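Local coordinates for protein member of DUF4221 family (Bacteroides vulgatus, PDB 3S9J) that is of unknown function but folds as a six-bladed beta-propeller of the DUF4221 family and carries bound sodium ions in the crystal, at residues F32-E36 with R85-Q91; H43-Q48 with V81-P86; K66-L70 with I106-G110. All coordinates share one frame; numbering follows the deposited sequence. Where two conformers were deposited one is given.

Contact 1: F32-E36 with R85-Q91. With FMT (formic acid), chain J; GOL (glycerol), chain T.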
loop_
_atom_site.group_PDB
_atom_site.type_symbol
_atom_site.label_atom_id
_atom_site.label_comp_id
_atom_site.label_asym_id
_atom_site.label_seq_id
_atom_site.Cartn_x
_atom_site.Cartn_y
_atom_site.Cartn_z
ATOM N N PHE A 32 3.632 -8.675 0.122
ATOM C CA PHE A 32 3.773 -8.500 -1.316
ATOM C C PHE A 32 3.977 -9.827 -2.009
ATOM O O PHE A 32 4.765 -10.652 -1.567
ATOM C CB PHE A 32 4.997 -7.657 -1.618
ATOM C CG PHE A 32 4.948 -6.248 -1.041
ATOM C CD1 PHE A 32 4.049 -5.330 -1.531
ATOM C CD2 PHE A 32 5.795 -5.877 0.003
ATOM C CE1 PHE A 32 4.004 -4.037 -1.004
ATOM C CE2 PHE A 32 5.792 -4.596 0.510
ATOM C CZ PHE A 32 4.869 -3.657 0.009
ATOM N N GLN A 33 3.318 -10.002 -3.140
ATOM C CA GLN A 33 3.538 -11.170 -3.984
ATOM C C GLN A 33 4.842 -10.969 -4.768
ATOM O O GLN A 33 5.165 -9.855 -5.213
ATOM C CB GLN A 33 2.332 -11.376 -4.913
ATOM C CG GLN A 33 2.355 -12.626 -5.770
ATOM C CD GLN A 33 2.986 -12.426 -7.152
ATOM O OE1 GLN A 33 3.639 -11.415 -7.402
ATOM N NE2 GLN A 33 2.783 -13.403 -8.053
ATOM N N PHE A 34 5.561 -12.075 -4.965
ATOM C CA PHE A 34 6.773 -12.090 -5.769
ATOM C C PHE A 34 6.996 -13.475 -6.379
ATOM O O PHE A 34 6.409 -14.453 -5.937
ATOM C CB PHE A 34 7.986 -11.645 -4.955
ATOM C CG PHE A 34 8.440 -12.630 -3.918
ATOM C CD1 PHE A 34 7.833 -12.681 -2.688
ATOM C CD2 PHE A 34 9.510 -13.478 -4.160
ATOM C CE1 PHE A 34 8.231 -13.581 -1.727
ATOM C CE2 PHE A 34 9.935 -14.378 -3.211
ATOM C CZ PHE A 34 9.304 -14.427 -1.961
ATOM N N GLU A 35 7.816 -13.498 -7.424
ATOM C CA GLU A 35 8.252 -14.725 -8.065
ATOM C C GLU A 35 9.695 -15.011 -7.744
ATOM O O GLU A 35 10.505 -14.098 -7.697
ATOM C CB GLU A 35 8.085 -14.602 -9.571
ATOM C CG GLU A 35 6.630 -14.381 -10.029
ATOM C CD GLU A 35 6.077 -15.460 -10.903
ATOM O OE1 GLU A 35 6.794 -16.442 -11.187
ATOM O OE2 GLU A 35 4.913 -15.337 -11.338
ATOM N N GLU A 36 9.996 -16.291 -7.514
ATOM C CA GLU A 36 11.342 -16.756 -7.281
ATOM C C GLU A 36 11.444 -18.224 -7.690
ATOM O O GLU A 36 10.558 -19.028 -7.404
ATOM C CB GLU A 36 11.736 -16.589 -5.822
ATOM C CG GLU A 36 13.232 -16.812 -5.560
ATOM C CD GLU A 36 13.689 -16.514 -4.137
ATOM O OE1 GLU A 36 12.959 -15.817 -3.399
ATOM O OE2 GLU A 36 14.793 -16.988 -3.741
ATOM N N ARG A 85 10.305 -5.507 1.808
ATOM C CA ARG A 85 9.941 -5.819 0.456
ATOM C C ARG A 85 10.946 -6.722 -0.230
ATOM O O ARG A 85 12.157 -6.505 -0.106
ATOM C CB ARG A 85 9.822 -4.510 -0.340
ATOM C CG ARG A 85 11.115 -3.782 -0.491
ATOM C CD ARG A 85 10.981 -2.417 -1.138
ATOM N NE ARG A 85 10.280 -2.381 -2.396
ATOM C CZ ARG A 85 10.745 -2.770 -3.584
ATOM N NH1 ARG A 85 11.942 -3.344 -3.748
ATOM N NH2 ARG A 85 9.993 -2.581 -4.642
ATOM N N PRO A 86 10.448 -7.709 -0.977
ATOM C CA PRO A 86 11.331 -8.526 -1.841
ATOM C C PRO A 86 11.885 -7.624 -2.924
ATOM O O PRO A 86 11.128 -6.841 -3.525
ATOM C CB PRO A 86 10.396 -9.579 -2.423
ATOM C CG PRO A 86 9.022 -9.043 -2.319
ATOM C CD PRO A 86 9.024 -8.028 -1.166
ATOM N N SER A 87 13.191 -7.701 -3.164
ATOM C CA SER A 87 13.862 -6.685 -3.963
ATOM C C SER A 87 14.843 -7.321 -4.987
ATOM O O SER A 87 16.040 -6.989 -4.980
ATOM C CB SER A 87 14.598 -5.711 -3.044
ATOM O OG SER A 87 13.691 -5.023 -2.201
ATOM N N PRO A 88 14.328 -8.177 -5.889
ATOM C CA PRO A 88 12.908 -8.477 -6.178
ATOM C C PRO A 88 12.362 -9.754 -5.580
ATOM O O PRO A 88 11.182 -10.038 -5.741
ATOM C CB PRO A 88 12.910 -8.614 -7.703
ATOM C CG PRO A 88 14.229 -9.271 -7.983
ATOM C CD PRO A 88 15.199 -8.652 -6.998
ATOM N N ASP A 89 13.218 -10.515 -4.910
ATOM C CA ASP A 89 12.822 -11.786 -4.308
ATOM C C ASP A 89 13.354 -11.871 -2.894
ATOM O O ASP A 89 13.770 -10.852 -2.332
ATOM C CB ASP A 89 13.248 -12.959 -5.198
ATOM C CG ASP A 89 14.759 -13.052 -5.404
ATOM O OD1 ASP A 89 15.546 -12.589 -4.580
ATOM O OD2 ASP A 89 15.168 -13.613 -6.438
ATOM N N SER A 90 13.338 -13.057 -2.295
ATOM C CA SER A 90 13.675 -13.191 -0.873
ATOM C C SER A 90 15.167 -13.218 -0.606
ATOM O O SER A 90 15.583 -13.198 0.543
ATOM C CB SER A 90 13.050 -14.453 -0.294
ATOM O OG SER A 90 13.635 -15.626 -0.842
ATOM N N GLN A 91 15.986 -13.215 -1.651
ATOM C CA GLN A 91 17.440 -13.261 -1.456
ATOM C C GLN A 91 18.039 -11.919 -1.096
ATOM O O GLN A 91 19.162 -11.846 -0.554
ATOM C CB GLN A 91 18.122 -13.794 -2.723
ATOM C CG GLN A 91 17.697 -15.213 -3.098
ATOM C CD GLN A 91 17.844 -16.209 -1.952
ATOM O OE1 GLN A 91 18.880 -16.275 -1.297
ATOM N NE2 GLN A 91 16.793 -16.972 -1.697
HETATM C C FMT J . 11.666 -4.619 -7.162
HETATM O O1 FMT J . 10.534 -4.175 -6.930
HETATM O O2 FMT J . 12.581 -4.619 -6.332
HETATM C C1 GOL T . 11.419 -20.732 -1.345
HETATM O O1 GOL T . 11.446 -20.838 0.055
HETATM C C2 GOL T . 11.990 -19.414 -1.849
HETATM O O2 GOL T . 13.206 -19.166 -1.202
HETATM C C3 GOL T . 11.005 -18.236 -1.779
HETATM O O3 GOL T . 11.387 -17.262 -0.831
HETATM O O HOH W 1 13.779 -13.856 -8.570
HETATM O O HOH W 2 11.352 -11.724 -8.655
#
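Glu36 meets Ser90 and Gln91 through both oxygens of its carboxylate, and these bonds hold the end of strand 31-36 against the loop that follows strand 84-86. OE1 of Glu36 takes two donors from Ser90: the hydroxyl OG at 2.7 Å, on the syn lone pair, and the backbone N at 3.0 Å, which arrives from above the carboxylate plane. The other oxygen, Glu36 OE2, uses its own syn lone pair for Gln91 NE2 at 2.9 Å, with an N-H...O angle of 161°. With CG anti to the backbone N (chi1 -169°) and the chain extended beyond it, the carboxylate reaches straight out to these donors. Ser90 OG also bonds a glycerol oxygen and Lys66 NZ, whose charge probably favours a carboxylate here. Asp89 lies across Glu36, the two carboxylate planes stacked 29° apart. Its OD1 accepts from Gln91 N in an Asx turn, while Asp89 OD2 is hydrogen-bonded to a water whose O lies 2.6 Å away.

Beside this polar end, Pro86 CB sits over one face of the Phe34 ring, 4.3 Å from the centroid, a CH-pi contact. Phe32 packs on Pro86 CD and Arg85 CB. Both terminal nitrogens of Arg85 donate to formic acid, like the glycerol probably from the crystallisation liquor, and its NE reaches Pro137 O.

With three donors on its carboxylate, Glu36 is probably ionised despite its burial; Glu36 OE1 and Asp89 OD1 come within 4.3 Å, a repulsion probably eased because each carboxylate has its own donors.

Contact 2: H43-Q48 with V81-P86. With FMT (formic acid), chain J.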
loop_
_atom_site.group_PDB
_atom_site.type_symbol
_atom_site.label_atom_id
_atom_site.label_comp_id
_atom_site.label_asym_id
_atom_site.label_seq_id
_atom_site.Cartn_x
_atom_site.Cartn_y
_atom_site.Cartn_z
ATOM N N HIS A 43 5.469 -12.629 0.316
ATOM C CA HIS A 43 6.331 -12.065 1.345
ATOM C C HIS A 43 5.392 -11.472 2.402
ATOM O O HIS A 43 4.609 -10.586 2.091
ATOM C CB HIS A 43 7.167 -10.967 0.734
ATOM C CG HIS A 43 7.946 -10.141 1.719
ATOM N ND1 HIS A 43 9.320 -10.223 1.819
ATOM C CD2 HIS A 43 7.556 -9.188 2.610
ATOM C CE1 HIS A 43 9.740 -9.388 2.756
ATOM N NE2 HIS A 43 8.698 -8.725 3.231
ATOM N N PHE A 44 5.469 -11.936 3.636
ATOM C CA PHE A 44 4.518 -11.517 4.657
ATOM C C PHE A 44 5.299 -11.068 5.880
ATOM O O PHE A 44 5.792 -11.889 6.639
ATOM C CB PHE A 44 3.606 -12.696 4.960
ATOM C CG PHE A 44 2.483 -12.436 5.956
ATOM C CD1 PHE A 44 2.691 -12.579 7.328
ATOM C CD2 PHE A 44 1.204 -12.165 5.503
ATOM C CE1 PHE A 44 1.628 -12.421 8.236
ATOM C CE2 PHE A 44 0.143 -12.007 6.420
ATOM C CZ PHE A 44 0.372 -12.153 7.779
ATOM N N GLU A 45 5.424 -9.755 6.050
ATOM C CA GLU A 45 6.129 -9.226 7.198
ATOM C C GLU A 45 5.333 -9.561 8.442
ATOM O O GLU A 45 4.182 -9.211 8.533
ATOM C CB GLU A 45 6.329 -7.730 7.116
ATOM C CG GLU A 45 7.162 -7.194 8.273
ATOM C CD GLU A 45 7.363 -5.703 8.156
ATOM O OE1 GLU A 45 7.873 -5.273 7.103
ATOM O OE2 GLU A 45 7.022 -4.978 9.102
ATOM N N ASN A 46 5.943 -10.230 9.389
ATOM C CA ASN A 46 5.216 -10.741 10.581
ATOM C C ASN A 46 5.775 -10.025 11.804
ATOM O O ASN A 46 6.495 -10.612 12.626
ATOM C CB ASN A 46 5.448 -12.259 10.627
ATOM C CG ASN A 46 4.743 -12.950 11.769
ATOM O OD1 ASN A 46 3.578 -12.645 12.077
ATOM N ND2 ASN A 46 5.442 -13.909 12.409
ATOM N N THR A 47 5.436 -8.736 11.897
ATOM C CA THR A 47 5.976 -7.873 12.954
ATOM C C THR A 47 4.874 -7.319 13.853
ATOM O O THR A 47 5.136 -6.452 14.706
ATOM C CB THR A 47 6.775 -6.691 12.349
ATOM O OG1 THR A 47 5.966 -6.053 11.363
ATOM C CG2 THR A 47 8.094 -7.221 11.729
ATOM N N GLN A 48 3.642 -7.783 13.673
ATOM C CA GLN A 48 2.556 -7.331 14.563
ATOM C C GLN A 48 2.709 -7.942 15.948
ATOM O O GLN A 48 3.264 -9.022 16.133
ATOM C CB GLN A 48 1.186 -7.667 14.011
ATOM C CG GLN A 48 0.850 -6.930 12.732
ATOM C CD GLN A 48 0.755 -5.433 12.910
ATOM O OE1 GLN A 48 1.371 -4.662 12.177
ATOM N NE2 GLN A 48 0.031 -5.031 13.868
ATOM N N VAL A 81 11.946 -2.386 12.519
ATOM C CA VAL A 81 11.346 -2.761 11.259
ATOM C C VAL A 81 9.853 -2.510 11.218
ATOM O O VAL A 81 9.084 -2.902 12.121
ATOM C CB VAL A 81 11.584 -4.248 10.940
ATOM C CG1 VAL A 81 10.829 -4.671 9.650
ATOM C CG2 VAL A 81 13.063 -4.541 10.872
ATOM N N PHE A 82 9.473 -1.785 10.186
ATOM C CA PHE A 82 8.087 -1.607 9.813
ATOM C C PHE A 82 8.010 -1.278 8.331
ATOM O O PHE A 82 8.110 -0.143 7.865
ATOM C CB PHE A 82 7.309 -0.639 10.702
ATOM C CG PHE A 82 5.926 -1.136 10.982
ATOM C CD1 PHE A 82 5.757 -2.408 11.515
ATOM C CD2 PHE A 82 4.810 -0.391 10.676
ATOM C CE1 PHE A 82 4.505 -2.929 11.752
ATOM C CE2 PHE A 82 3.552 -0.902 10.938
ATOM C CZ PHE A 82 3.420 -2.191 11.472
ATOM N N GLY A 83 7.870 -2.353 7.583
ATOM C CA GLY A 83 7.861 -2.327 6.140
ATOM C C GLY A 83 9.054 -3.133 5.634
ATOM O O GLY A 83 10.198 -2.943 6.075
ATOM N N SER A 84 8.797 -3.993 4.664
ATOM C CA SER A 84 9.821 -4.852 4.085
ATOM C C SER A 84 9.359 -5.341 2.737
ATOM O O SER A 84 8.157 -5.561 2.515
ATOM C CB SER A 84 10.174 -6.010 5.027
ATOM O OG SER A 84 9.026 -6.784 5.324
ATOM N N ARG A 85 10.305 -5.507 1.808
ATOM C CA ARG A 85 9.941 -5.819 0.456
ATOM C C ARG A 85 10.946 -6.722 -0.230
ATOM O O ARG A 85 12.157 -6.505 -0.106
ATOM C CB ARG A 85 9.822 -4.510 -0.340
ATOM C CG ARG A 85 11.115 -3.782 -0.491
ATOM C CD ARG A 85 10.981 -2.417 -1.138
ATOM N NE ARG A 85 10.280 -2.381 -2.396
ATOM C CZ ARG A 85 10.745 -2.770 -3.584
ATOM N NH1 ARG A 85 11.942 -3.344 -3.748
ATOM N NH2 ARG A 85 9.993 -2.581 -4.642
ATOM N N PRO A 86 10.448 -7.709 -0.977
ATOM C CA PRO A 86 11.331 -8.526 -1.841
ATOM C C PRO A 86 11.885 -7.624 -2.924
ATOM O O PRO A 86 11.128 -6.841 -3.525
ATOM C CB PRO A 86 10.396 -9.579 -2.423
ATOM C CG PRO A 86 9.022 -9.043 -2.319
ATOM C CD PRO A 86 9.024 -8.028 -1.166
HETATM C C FMT J . 11.666 -4.619 -7.162
HETATM O O1 FMT J . 10.534 -4.175 -6.930
HETATM O O2 FMT J . 12.581 -4.619 -6.332
#
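His43 and Glu45 both reach the hydroxyl of Ser84, which joins them in a chain of hydrogen bonds. His43 NE2 donates to Ser84 OG at 2.9 Å; the N-H...O angle of 171° and an acceptor lying in the imidazole plane show a straight, edge-on bond. Ser84 OG donates in turn to Glu45 OE1, a bond to be treated as doubtful because that oxygen is too close to a neighbour in the model. Glu45 OE2 has two clearer bonds: it accepts Gly83 N on its syn lone pair at 3.1 Å and 165°, and Thr47 OG1 on its anti lone pair at 2.7 Å. Two donors from different directions thus fix the turn of the carboxylate, which the fully stretched Glu45 chain carries to the far backbone.

This side is the compact one. Pro86 CD lies over one face of the His43 ring, 3.9 Å from its centroid, and Ile54 and Ile56 of strand 53-58 also pack against the histidine. Val81 CG1 closes in on the Glu45 carboxylate.

Toward Thr47 and Gln48 the contact thins into loop. There Phe82 is largely exposed and modelled in two conformers; in the one given, its ring edge meets Gln48 OE1, 3.3 Å from Phe82 CZ, and its CE1 approaches Thr47 OG1, but these touches are uncertain.

Strand segments 43-46 and 84-86 run nearly antiparallel, at 159°, but their axes stay 7.6 Å apart and side chains fill the interval. They belong to two successive four-stranded antiparallel sheets, and face-to-face packing of this kind between adjacent blades is characteristic of a beta-propeller.

Contact 3: K66-L70 with I106-G110. With NA (sodium ion), chain D; FMT (formic acid), chain I.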
loop_
_atom_site.group_PDB
_atom_site.type_symbol
_atom_site.label_atom_id
_atom_site.label_comp_id
_atom_site.label_asym_id
_atom_site.label_seq_id
_atom_site.Cartn_x
_atom_site.Cartn_y
_atom_site.Cartn_z
ATOM N N LYS A 66 9.089 -20.576 4.136
ATOM C CA LYS A 66 10.214 -20.331 5.015
ATOM C C LYS A 66 9.945 -19.169 5.946
ATOM O O LYS A 66 8.990 -18.415 5.738
ATOM C CB LYS A 66 11.514 -20.113 4.268
ATOM C CG LYS A 66 11.682 -18.891 3.500
ATOM C CD LYS A 66 13.068 -18.910 2.779
ATOM C CE LYS A 66 13.277 -17.697 1.933
ATOM N NZ LYS A 66 14.323 -17.889 0.845
ATOM N N ARG A 67 10.813 -19.054 6.936
ATOM C CA ARG A 67 10.748 -18.010 7.944
ATOM C C ARG A 67 12.098 -17.347 7.964
ATOM O O ARG A 67 13.138 -18.016 8.118
ATOM C CB ARG A 67 10.426 -18.617 9.304
ATOM C CG ARG A 67 10.270 -17.642 10.443
ATOM C CD ARG A 67 9.779 -18.354 11.688
ATOM N NE ARG A 67 8.449 -18.943 11.490
ATOM C CZ ARG A 67 7.282 -18.329 11.628
ATOM N NH1 ARG A 67 7.206 -17.060 12.010
ATOM N NH2 ARG A 67 6.163 -19.009 11.417
ATOM N N ILE A 68 12.092 -16.041 7.751
ATOM C CA ILE A 68 13.310 -15.239 7.764
ATOM C C ILE A 68 13.407 -14.542 9.106
ATOM O O ILE A 68 12.545 -13.729 9.456
ATOM C CB ILE A 68 13.301 -14.230 6.629
ATOM C CG1 ILE A 68 13.121 -14.939 5.282
ATOM C CG2 ILE A 68 14.586 -13.327 6.665
ATOM C CD1 ILE A 68 12.983 -13.982 4.078
ATOM N N PRO A 69 14.421 -14.886 9.906
ATOM C CA PRO A 69 14.495 -14.283 11.230
ATOM C C PRO A 69 14.885 -12.817 11.157
ATOM O O PRO A 69 15.605 -12.399 10.235
ATOM C CB PRO A 69 15.571 -15.110 11.946
ATOM C CG PRO A 69 16.337 -15.705 10.894
ATOM C CD PRO A 69 15.506 -15.837 9.675
ATOM N N LEU A 70 14.390 -12.042 12.116
ATOM C CA LEU A 70 14.778 -10.640 12.308
ATOM C C LEU A 70 15.219 -10.497 13.749
ATOM O O LEU A 70 14.480 -10.868 14.655
ATOM C CB LEU A 70 13.602 -9.692 12.014
ATOM C CG LEU A 70 13.035 -9.623 10.603
ATOM C CD1 LEU A 70 11.795 -8.691 10.567
ATOM C CD2 LEU A 70 14.146 -9.210 9.584
ATOM N N ILE A 106 18.801 -6.910 3.775
ATOM C CA ILE A 106 19.061 -8.185 4.444
ATOM C C ILE A 106 19.021 -9.322 3.453
ATOM O O ILE A 106 18.455 -9.198 2.359
ATOM C CB ILE A 106 18.071 -8.459 5.609
ATOM C CG1 ILE A 106 16.633 -8.636 5.124
ATOM C CG2 ILE A 106 18.105 -7.341 6.630
ATOM C CD1 ILE A 106 15.667 -9.085 6.238
ATOM N N ASN A 107 19.658 -10.440 3.818
ATOM C CA ASN A 107 19.509 -11.669 3.014
ATOM C C ASN A 107 18.416 -12.605 3.572
ATOM O O ASN A 107 17.707 -12.247 4.522
ATOM C CB ASN A 107 20.853 -12.386 2.850
ATOM C CG ASN A 107 21.414 -12.925 4.147
ATOM O OD1 ASN A 107 20.686 -13.125 5.109
ATOM N ND2 ASN A 107 22.737 -13.169 4.178
ATOM N N SER A 108 18.277 -13.800 2.974
ATOM C CA SER A 108 17.205 -14.730 3.328
ATOM C C SER A 108 17.391 -15.333 4.713
ATOM O O SER A 108 16.495 -15.977 5.223
ATOM C CB SER A 108 17.105 -15.851 2.282
ATOM O OG SER A 108 18.325 -16.569 2.173
ATOM N N GLN A 109 18.572 -15.141 5.294
ATOM C CA GLN A 109 18.866 -15.605 6.643
ATOM C C GLN A 109 18.693 -14.476 7.659
ATOM O O GLN A 109 19.009 -14.631 8.854
ATOM C CB GLN A 109 20.286 -16.201 6.680
ATOM C CG GLN A 109 20.457 -17.462 5.807
ATOM C CD GLN A 109 20.616 -17.165 4.308
ATOM O OE1 GLN A 109 21.443 -16.338 3.898
ATOM N NE2 GLN A 109 19.825 -17.856 3.484
ATOM N N GLY A 110 18.202 -13.315 7.191
ATOM C CA GLY A 110 18.024 -12.178 8.071
ATOM C C GLY A 110 19.295 -11.444 8.461
ATOM O O GLY A 110 19.284 -10.653 9.412
HETATM NA NA NA D . 12.782 -11.997 15.663
HETATM C C FMT I . 24.515 -11.720 1.367
HETATM O O1 FMT I . 23.855 -11.721 0.318
HETATM O O2 FMT I . 24.504 -12.674 2.145
HETATM O O HOH W 3 15.563 -18.149 6.368
HETATM O O HOH W 4 13.329 -13.900 14.399
HETATM O O HOH W 5 11.060 -13.160 16.848
HETATM O O HOH W 6 12.949 -10.573 17.730
HETATM O O HOH W 7 14.413 -13.292 17.094
#
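Pro69 and Gly110 bring the two backbones together, their CA atoms 5.2 Å apart, where the end of strand 63-69 meets a type I turn running from Asn107 to Gly110. Gly110 CA points a C-H at Pro69 O, 3.3 Å away with 146° at the hydrogen; this buried carbonyl has no hydrogen-bond partner in the model, and the C-H contact is a modest compensation. The close approach of Gly110 CA to Pro69 O and the positive phi of 75° fit a residue without a side chain.

Ile68 lies alongside the turn: CG1 is 3.5 Å from Ser108 O, and CG2 faces Gly110 N. The same Ser108 O takes a hydrogen bond from a water that also donates to Arg67 O, bridging the segments. Farther along, the methyl tips Leu70 CD2 and Ile106 CD1 meet at 3.7 Å, their side chains crossing at about a right angle. Lys66 NZ comes close to Ser108 CB and bonds Ser90 OG.

The turn is held by Gly110 N to Asn107 O and by an Asx turn, in which Asn107 OD1 receives Gln109 N at 2.9 Å from above its carbonyl plane, and Glu111 N besides. Replacing Asn107 by an alanine would probably leave the backbone N-H groups of Gln109 and Glu111 without this acceptor, and the turn less firmly fixed.

Leu70 O binds sodium at 2.3 Å, with four waters and Tyr52 O completing the site; one of those waters accepts from Leu70 N. The whole is an inter-blade junction of the propeller, an outer strand packed on the hairpin turn of the next blade, with a sodium site at its border.

Overall arrangement
All three contacts join the same two neighbouring four-stranded blades of the propeller, the sheet of strands 31-36, 39-46, 53-58 and 63-69 and that of 84-86, 93-97, 102-106 and 112-117. Their centres lie 11 to 12 Å apart, on the same side of the chain's centre. Contacts 1 and 2 share Arg85 and Pro86 and use adjacent strands of the first blade; along the chain, contact 2 begins after 32-36 and its second segment runs into that of contact 1, while contact 3 alternates with both. Contact 2 lies nearest the chain's centre, about 12 Å away, and contact 3 farthest, at 22 Å. Phe32 O meets His43 N, and Thr47 packs on Leu70, so the three form one connected patch of the inter-blade interface.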